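Local atomic coordinates of STING-associated CdnE c-di-GMP synthase (Flavobacteriaceae, PDB entry 6WT8), a protein that synthesises the cyclic dinucleotide c-di-GMP, probably from GTP, as the signal-producing CD-NTase of a bacterial CBASS antiphage system that works with a STING receptor. Residues 162-175 with 178-190. Residues are numbered along the deposited sequence; the frame is centred on the assembly and turned at random.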
ATOM      1  N   ARG A 162      12.827  -2.342 -21.154  1.00 13.39           N
ATOM      2  CA  ARG A 162      11.876  -3.460 -21.091  1.00 14.45           C
ATOM      3  C   ARG A 162      12.368  -4.685 -21.858  1.00 13.79           C
ATOM      4  O   ARG A 162      12.330  -5.802 -21.341  1.00 14.90           O
ATOM      5  CB  ARG A 162      10.515  -3.004 -21.604  1.00 16.45           C
ATOM      6  CG  ARG A 162       9.476  -4.167 -21.864  1.00 17.73           C
ATOM      7  CD  ARG A 162       9.072  -4.861 -20.568  1.00 16.15           C
ATOM      8  NE  ARG A 162       8.333  -6.104 -20.880  1.00 18.23           N
ATOM      9  CZ  ARG A 162       7.075  -6.395 -20.530  1.00 20.15           C
ATOM     10  NH1 ARG A 162       6.363  -5.540 -19.802  1.00 22.76           N
ATOM     11  NH2 ARG A 162       6.568  -7.562 -20.869  1.00 20.29           N
ATOM     12  N   LEU A 163      12.808  -4.490 -23.096  1.00 13.51           N
ATOM     13  CA  LEU A 163      13.208  -5.649 -23.911  1.00 13.60           C
ATOM     14  C   LEU A 163      14.516  -6.245 -23.417  1.00 14.23           C
ATOM     15  O   LEU A 163      14.674  -7.485 -23.400  1.00 15.93           O
ATOM     16  CB  LEU A 163      13.309  -5.257 -25.409  1.00 17.39           C
ATOM     17  CG  LEU A 163      11.961  -4.813 -26.010  1.00 19.45           C
ATOM     18  CD1 LEU A 163      12.176  -4.375 -27.449  1.00 19.21           C
ATOM     19  CD2 LEU A 163      10.969  -5.961 -25.980  1.00 23.96           C
ATOM     20  N   LYS A 164      15.455  -5.394 -22.999  1.00 13.61           N
ATOM     21  CA  LYS A 164      16.705  -5.906 -22.461  1.00 14.85           C
ATOM     22  C   LYS A 164      16.458  -6.725 -21.199  1.00 14.41           C
ATOM     23  O   LYS A 164      17.064  -7.790 -21.006  1.00 15.76           O
ATOM     24  CB  LYS A 164      17.637  -4.739 -22.193  1.00 15.01           C
ATOM     25  CG  LYS A 164      19.048  -5.116 -21.790  1.00 18.69           C
ATOM     26  CD  LYS A 164      19.823  -3.793 -21.843  1.00 20.83           C
ATOM     27  CE  LYS A 164      21.330  -3.983 -21.722  1.00 23.70           C
ATOM     28  NZ  LYS A 164      21.879  -4.596 -22.969  1.00 21.03           N
ATOM     29  N   SER A 165      15.516  -6.266 -20.377  1.00 12.87           N
ATOM     30  CA  SER A 165      15.155  -7.029 -19.181  1.00 14.42           C
ATOM     31  C   SER A 165      14.524  -8.365 -19.514  1.00 14.25           C
ATOM     32  O   SER A 165      14.789  -9.377 -18.836  1.00 14.93           O
ATOM     33  CB  SER A 165      14.165  -6.176 -18.347  1.00 14.12           C
ATOM     34  OG  SER A 165      14.794  -5.003 -17.886  1.00 12.83           O
ATOM     35  N   GLU A 166      13.647  -8.415 -20.536  1.00 14.07           N
ATOM     36  CA  GLU A 166      13.083  -9.712 -20.935  1.00 14.34           C
ATOM     37  C   GLU A 166      14.194 -10.689 -21.305  1.00 14.55           C
ATOM     38  O   GLU A 166      14.170 -11.862 -20.905  1.00 17.91           O
ATOM     39  CB  GLU A 166      12.152  -9.563 -22.134  1.00 16.64           C
ATOM     40  CG  GLU A 166      10.929  -8.728 -21.826  1.00 16.84           C
ATOM     41  CD  GLU A 166      10.011  -8.623 -23.018  1.00 19.86           C
ATOM     42  OE1 GLU A 166      10.324  -9.188 -24.106  1.00 21.62           O
ATOM     43  OE2 GLU A 166       8.972  -7.947 -22.875  1.00 21.56           O
ATOM     44  N   LEU A 167      15.195 -10.207 -22.069  1.00 14.18           N
ATOM     45  CA  LEU A 167      16.284 -11.078 -22.497  1.00 16.56           C
ATOM     46  C   LEU A 167      17.124 -11.553 -21.319  1.00 18.42           C
ATOM     47  O   LEU A 167      17.445 -12.748 -21.230  1.00 19.54           O
ATOM     48  CB  LEU A 167      17.174 -10.324 -23.513  1.00 16.63           C
ATOM     49  CG  LEU A 167      16.418 -10.039 -24.805  1.00 17.87           C
ATOM     50  CD1 LEU A 167      17.267  -9.027 -25.646  1.00 21.11           C
ATOM     51  CD2 LEU A 167      16.157 -11.260 -25.642  1.00 20.24           C
ATOM     52  N   VAL A 168      17.517 -10.631 -20.432  1.00 16.68           N
ATOM     53  CA  VAL A 168      18.352 -11.015 -19.290  1.00 16.88           C
ATOM     54  C   VAL A 168      17.606 -11.974 -18.380  1.00 16.72           C
ATOM     55  O   VAL A 168      18.147 -13.005 -17.950  1.00 19.90           O
ATOM     56  CB  VAL A 168      18.777  -9.752 -18.532  1.00 21.42           C
ATOM     57  CG1 VAL A 168      19.381 -10.132 -17.168  1.00 31.67           C
ATOM     58  CG2 VAL A 168      19.762  -9.034 -19.352  1.00 27.42           C
ATOM     59  N   LEU A 169      16.331 -11.659 -18.091  1.00 16.96           N
ATOM     60  CA  LEU A 169      15.612 -12.501 -17.140  1.00 16.44           C
ATOM     61  C   LEU A 169      15.319 -13.870 -17.741  1.00 20.95           C
ATOM     62  O   LEU A 169      15.386 -14.895 -17.045  1.00 19.38           O
ATOM     63  CB  LEU A 169      14.326 -11.777 -16.690  1.00 17.17           C
ATOM     64  CG  LEU A 169      14.621 -10.516 -15.866  1.00 14.74           C
ATOM     65  CD1 LEU A 169      13.326  -9.672 -15.734  1.00 16.18           C
ATOM     66  CD2 LEU A 169      15.200 -10.843 -14.468  1.00 17.75           C
ATOM     67  N   SER A 170      14.997 -13.921 -19.043  1.00 18.32           N
ATOM     68  CA  SER A 170      14.715 -15.209 -19.660  1.00 17.50           C
ATOM     69  C   SER A 170      15.950 -16.081 -19.741  1.00 19.22           C
ATOM     70  O   SER A 170      15.819 -17.306 -19.829  1.00 22.63           O
ATOM     71  CB  SER A 170      14.161 -15.009 -21.072  1.00 20.30           C
ATOM     72  OG  SER A 170      12.904 -14.393 -21.010  1.00 22.48           O
ATOM     73  N   SER A 171      17.131 -15.472 -19.824  1.00 19.09           N
ATOM     74  CA  SER A 171      18.352 -16.265 -19.865  1.00 21.03           C
ATOM     75  C   SER A 171      18.794 -16.727 -18.486  1.00 24.84           C
ATOM     76  O   SER A 171      19.619 -17.643 -18.396  1.00 30.92           O
ATOM     77  CB  SER A 171      19.468 -15.469 -20.543  1.00 26.13           C
ATOM     78  OG  SER A 171      19.948 -14.425 -19.756  1.00 45.65           O
ATOM     79  N   THR A 172      18.236 -16.161 -17.417  1.00 21.34           N
ATOM     80  CA  THR A 172      18.598 -16.434 -16.028  1.00 23.12           C
ATOM     81  C   THR A 172      17.613 -17.366 -15.350  1.00 25.09           C
ATOM     82  O   THR A 172      18.020 -18.297 -14.643  1.00 27.04           O
ATOM     83  CB  THR A 172      18.652 -15.122 -15.233  1.00 22.53           C
ATOM     84  OG1 THR A 172      19.603 -14.237 -15.816  1.00 26.53           O
ATOM     85  CG2 THR A 172      19.009 -15.379 -13.761  1.00 22.69           C
ATOM     86  N   TYR A 173      16.325 -17.180 -15.602  1.00 20.27           N
ATOM     87  CA  TYR A 173      15.278 -17.911 -14.907  1.00 20.83           C
ATOM     88  C   TYR A 173      14.513 -18.797 -15.877  1.00 24.91           C
ATOM     89  O   TYR A 173      14.183 -18.380 -16.994  1.00 24.60           O
ATOM     90  CB  TYR A 173      14.302 -16.927 -14.202  1.00 21.52           C
ATOM     91  CG  TYR A 173      14.982 -16.111 -13.132  1.00 20.85           C
ATOM     92  CD1 TYR A 173      15.236 -16.666 -11.875  1.00 21.48           C
ATOM     93  CD2 TYR A 173      15.459 -14.827 -13.400  1.00 20.23           C
ATOM     94  CE1 TYR A 173      15.903 -15.934 -10.902  1.00 19.98           C
ATOM     95  CE2 TYR A 173      16.107 -14.064 -12.384  1.00 17.33           C
ATOM     96  CZ  TYR A 173      16.339 -14.651 -11.161  1.00 19.08           C
ATOM     97  OH  TYR A 173      17.013 -13.911 -10.211  1.00 18.77           O
ATOM     98  N   LYS A 174      14.220 -20.019 -15.436  1.00 23.20           N
ATOM     99  CA  LYS A 174      13.494 -20.971 -16.274  1.00 25.75           C
ATOM    100  C   LYS A 174      12.129 -20.447 -16.716  1.00 25.72           C
ATOM    101  O   LYS A 174      11.729 -20.652 -17.868  1.00 30.27           O
ATOM    102  CB  LYS A 174      13.336 -22.295 -15.524  1.00 30.99           C
ATOM    103  CG  LYS A 174      12.577 -23.332 -16.282  1.00 38.58           C
ATOM    104  CD  LYS A 174      12.213 -24.516 -15.379  1.00 47.63           C
ATOM    105  CE  LYS A 174      11.544 -25.632 -16.164  1.00 54.02           C
ATOM    106  NZ  LYS A 174      12.549 -26.437 -16.908  1.00 59.08           N
ATOM    107  N   THR A 175      11.357 -19.846 -15.805  1.00 22.13           N
ATOM    108  CA  THR A 175       9.979 -19.464 -16.101  1.00 21.82           C
ATOM    109  C   THR A 175       9.839 -17.962 -15.927  1.00 22.68           C
ATOM    110  O   THR A 175      10.000 -17.448 -14.813  1.00 23.41           O
ATOM    111  CB  THR A 175       9.010 -20.187 -15.179  1.00 28.04           C
ATOM    112  OG1 THR A 175       9.223 -21.592 -15.319  1.00 35.76           O
ATOM    113  CG2 THR A 175       7.558 -19.871 -15.531  1.00 29.42           C
ATOM    114  N   ILE A 178       6.792 -12.867 -20.340  1.00 21.19           N
ATOM    115  CA  ILE A 178       7.140 -11.616 -20.979  1.00 20.55           C
ATOM    116  C   ILE A 178       5.974 -11.036 -21.764  1.00 26.12           C
ATOM    117  O   ILE A 178       6.149 -10.004 -22.442  1.00 25.81           O
ATOM    118  CB  ILE A 178       8.370 -11.744 -21.897  1.00 23.95           C
ATOM    119  CG1 ILE A 178       8.010 -12.639 -23.083  1.00 27.06           C
ATOM    120  CG2 ILE A 178       9.591 -12.212 -21.131  1.00 22.77           C
ATOM    121  CD1 ILE A 178       8.932 -12.499 -24.311  1.00 29.89           C
ATOM    122  N   GLU A 179       4.788 -11.621 -21.644  1.00 23.91           N
ATOM    123  CA  GLU A 179       3.659 -11.177 -22.461  1.00 25.72           C
ATOM    124  C   GLU A 179       2.749 -10.145 -21.803  1.00 29.45           C
ATOM    125  O   GLU A 179       1.839  -9.648 -22.481  1.00 34.22           O
ATOM    126  CB  GLU A 179       2.825 -12.395 -22.910  1.00 29.20           C
ATOM    127  CG  GLU A 179       3.602 -13.301 -23.851  1.00 39.99           C
ATOM    128  CD  GLU A 179       4.182 -12.531 -25.042  1.00 55.61           C
ATOM    129  OE1 GLU A 179       3.504 -11.605 -25.538  1.00 61.48           O
ATOM    130  OE2 GLU A 179       5.319 -12.834 -25.484  1.00 61.96           O
ATOM    131  N   LYS A 180       2.946  -9.800 -20.528  1.00 23.52           N
ATOM    132  CA  LYS A 180       2.067  -8.821 -19.875  1.00 23.25           C
ATOM    133  C   LYS A 180       2.480  -7.409 -20.259  1.00 24.79           C
ATOM    134  O   LYS A 180       3.652  -7.146 -20.529  1.00 23.74           O
ATOM    135  CB  LYS A 180       2.063  -8.943 -18.347  1.00 25.48           C
ATOM    136  CG  LYS A 180       1.724 -10.352 -17.852  1.00 28.93           C
ATOM    137  CD  LYS A 180       1.262 -10.324 -16.382  1.00 34.10           C
ATOM    138  CE  LYS A 180       2.372 -10.065 -15.403  1.00 34.93           C
ATOM    139  NZ  LYS A 180       1.929 -10.265 -13.974  1.00 35.34           N
ATOM    140  N   GLU A 181       1.497  -6.501 -20.277  1.00 23.21           N
ATOM    141  CA  GLU A 181       1.716  -5.161 -20.820  1.00 24.70           C
ATOM    142  C   GLU A 181       2.613  -4.356 -19.905  1.00 19.18           C
ATOM    143  O   GLU A 181       3.471  -3.599 -20.384  1.00 21.31           O
ATOM    144  CB  GLU A 181       0.412  -4.378 -20.943  1.00 31.84           C
ATOM    145  CG  GLU A 181      -0.714  -4.947 -21.714  1.00 49.81           C
ATOM    146  CD  GLU A 181      -1.875  -3.992 -21.616  1.00 56.30           C
ATOM    147  OE1 GLU A 181      -2.336  -3.738 -20.472  1.00 59.81           O
ATOM    148  OE2 GLU A 181      -2.258  -3.435 -22.658  1.00 62.84           O
ATOM    149  N   ASN A 182       2.359  -4.422 -18.603  1.00 20.25           N
ATOM    150  CA  ASN A 182       2.936  -3.473 -17.667  1.00 18.55           C
ATOM    151  C   ASN A 182       3.973  -4.097 -16.744  1.00 19.29           C
ATOM    152  O   ASN A 182       4.538  -3.391 -15.911  1.00 20.12           O
ATOM    153  CB  ASN A 182       1.822  -2.817 -16.830  1.00 23.16           C
ATOM    154  CG  ASN A 182       0.977  -1.849 -17.634  1.00 25.75           C
ATOM    155  OD1 ASN A 182       1.480  -1.021 -18.402  1.00 24.71           O
ATOM    156  ND2 ASN A 182      -0.334  -1.965 -17.479  1.00 32.52           N
ATOM    157  N   SER A 183       4.270  -5.387 -16.873  1.00 15.94           N
ATOM    158  CA  SER A 183       5.364  -5.946 -16.058  1.00 14.62           C
ATOM    159  C   SER A 183       5.883  -7.213 -16.728  1.00 15.45           C
ATOM    160  O   SER A 183       5.230  -7.804 -17.600  1.00 18.06           O
ATOM    161  CB  SER A 183       4.939  -6.253 -14.594  1.00 19.83           C
ATOM    162  OG  SER A 183       3.962  -7.306 -14.626  1.00 20.56           O
ATOM    163  N   ILE A 184       7.044  -7.652 -16.249  1.00 14.44           N
ATOM    164  CA  ILE A 184       7.612  -8.970 -16.526  1.00 15.06           C
ATOM    165  C   ILE A 184       7.457  -9.829 -15.273  1.00 14.42           C
ATOM    166  O   ILE A 184       7.810  -9.378 -14.189  1.00 15.64           O
ATOM    167  CB  ILE A 184       9.095  -8.846 -16.911  1.00 14.55           C
ATOM    168  CG1 ILE A 184       9.271  -8.007 -18.194  1.00 15.97           C
ATOM    169  CG2 ILE A 184       9.705 -10.268 -17.157  1.00 16.91           C
ATOM    170  CD1 ILE A 184      10.744  -7.496 -18.326  1.00 18.52           C
ATOM    171  N   TYR A 185       6.955 -11.048 -15.396  1.00 17.47           N
ATOM    172  CA  TYR A 185       6.696 -11.872 -14.218  1.00 16.51           C
ATOM    173  C   TYR A 185       7.767 -12.959 -14.135  1.00 18.27           C
ATOM    174  O   TYR A 185       7.915 -13.754 -15.060  1.00 22.01           O
ATOM    175  CB  TYR A 185       5.305 -12.514 -14.295  1.00 22.85           C
ATOM    176  CG  TYR A 185       4.664 -12.876 -12.959  1.00 29.80           C
ATOM    177  CD1 TYR A 185       4.837 -12.062 -11.840  1.00 32.46           C
ATOM    178  CD2 TYR A 185       3.856 -13.992 -12.837  1.00 40.22           C
ATOM    179  CE1 TYR A 185       4.222 -12.361 -10.608  1.00 36.62           C
ATOM    180  CE2 TYR A 185       3.240 -14.313 -11.624  1.00 38.64           C
ATOM    181  CZ  TYR A 185       3.418 -13.498 -10.517  1.00 40.03           C
ATOM    182  OH  TYR A 185       2.806 -13.807  -9.307  1.00 41.77           O
ATOM    183  N   VAL A 186       8.541 -12.962 -13.048  1.00 15.95           N
ATOM    184  CA  VAL A 186       9.697 -13.840 -12.901  1.00 18.53           C
ATOM    185  C   VAL A 186       9.432 -14.861 -11.816  1.00 19.65           C
ATOM    186  O   VAL A 186       9.087 -14.486 -10.693  1.00 18.98           O
ATOM    187  CB  VAL A 186      10.951 -13.037 -12.545  1.00 19.00           C
ATOM    188  CG1 VAL A 186      12.147 -13.968 -12.460  1.00 21.72           C
ATOM    189  CG2 VAL A 186      11.139 -11.936 -13.586  1.00 17.99           C
ATOM    190  N   LYS A 187       9.673 -16.133 -12.113  1.00 20.52           N
ATOM    191  CA  LYS A 187       9.613 -17.158 -11.066  1.00 20.02           C
ATOM    192  C   LYS A 187      11.025 -17.330 -10.523  1.00 17.88           C
ATOM    193  O   LYS A 187      11.874 -17.977 -11.152  1.00 20.61           O
ATOM    194  CB  LYS A 187       9.036 -18.452 -11.619  1.00 22.45           C
ATOM    195  CG  LYS A 187       7.549 -18.317 -11.933  1.00 28.10           C
ATOM    196  CD  LYS A 187       6.936 -19.693 -12.197  1.00 35.14           C
ATOM    197  CE  LYS A 187       6.934 -20.559 -10.955  1.00 33.94           C
ATOM    198  NZ  LYS A 187       5.889 -20.065 -10.004  1.00 40.60           N
ATOM    199  N   VAL A 188      11.291 -16.733  -9.351  1.00 18.82           N
ATOM    200  CA  VAL A 188      12.580 -16.919  -8.685  1.00 20.25           C
ATOM    201  C   VAL A 188      12.568 -18.266  -7.976  1.00 21.96           C
ATOM    202  O   VAL A 188      11.549 -18.665  -7.423  1.00 24.19           O
ATOM    203  CB  VAL A 188      12.828 -15.738  -7.734  1.00 21.40           C
ATOM    204  CG1 VAL A 188      14.211 -15.813  -7.051  1.00 22.70           C
ATOM    205  CG2 VAL A 188      12.669 -14.402  -8.462  1.00 17.53           C
ATOM    206  N   THR A 189      13.687 -18.990  -7.986  1.00 27.36           N
ATOM    207  CA  THR A 189      13.640 -20.335  -7.417  1.00 32.96           C
ATOM    208  C   THR A 189      14.245 -20.445  -6.036  1.00 28.85           C
ATOM    209  O   THR A 189      13.894 -21.381  -5.315  1.00 34.43           O
ATOM    210  CB  THR A 189      14.336 -21.363  -8.319  1.00 35.74           C
ATOM    211  OG1 THR A 189      15.693 -20.953  -8.547  1.00 41.08           O
ATOM    212  CG2 THR A 189      13.553 -21.529  -9.617  1.00 34.38           C
ATOM    213  N   GLU A 190      15.153 -19.548  -5.659  1.00 27.08           N
ATOM    214  CA  GLU A 190      15.728 -19.542  -4.315  1.00 39.59           C
ATOM    215  C   GLU A 190      15.795 -18.099  -3.837  1.00 30.48           C
ATOM    216  O   GLU A 190      16.652 -17.317  -4.278  1.00 28.53           O
ATOM    217  CB  GLU A 190      17.102 -20.207  -4.276  1.00 43.63           C
ATOM    218  CG  GLU A 190      17.030 -21.697  -4.060  1.00 56.63           C
ATOM    219  CD  GLU A 190      18.224 -22.432  -4.645  1.00 69.22           C
ATOM    220  OE1 GLU A 190      18.004 -23.449  -5.347  1.00 71.24           O
ATOM    221  OE2 GLU A 190      19.375 -21.991  -4.406  1.00 70.08           O
TER
HETATM  222  O   HOH W   1       6.535  -2.769 -19.830  1.00 26.22           O
HETATM  223  O   HOH W   2      12.074 -20.010 -12.935  1.00 25.56           O
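Arg162 reaches from the helix into the 178-183 turn, where its NH2 donates to Lys180 O at 3.0 Å (N-H...O 146°) and, weakly, to Ile178 O at 2.9 Å. With CG anti to the backbone N, the side chain bends at chi2 and brings the guanidinium to these carbonyls. Within the helix, Arg162 NE meets the anti lone pair of Glu166 OE2 at 2.8 Å, a salt bridge near the guanidinium plane that fixes its rotation; Lys224 is a second cationic partner of this carboxylate. At the far end, Lys187 N donates almost straight (162°) to Thr175 O at 3.0 Å, and a water links Thr175 N to Lys187 O. One guanidinium face rests on Ile184 CG1, 3.4 Å from Arg162 NE. A leucine in place of Arg162 would probably leave Lys180 O without this donor and Glu166 without one of its cationic mates. Between these ends, Leu169 CD1 bridges Ile184 CG2 and Val186 CG2, while Val186 CG1 makes a CH-pi contact over one face of Tyr173, 3.8 Å from the ring centroid. The axes of 162-172 and 184-189 approach to 9.6 Å at 24°, consistent with helix 154-172 packed on one face of the mixed nucleotidyltransferase sheet; strand 176-177, following the helix, pairs antiparallel with 184-189 in a beta-hairpin.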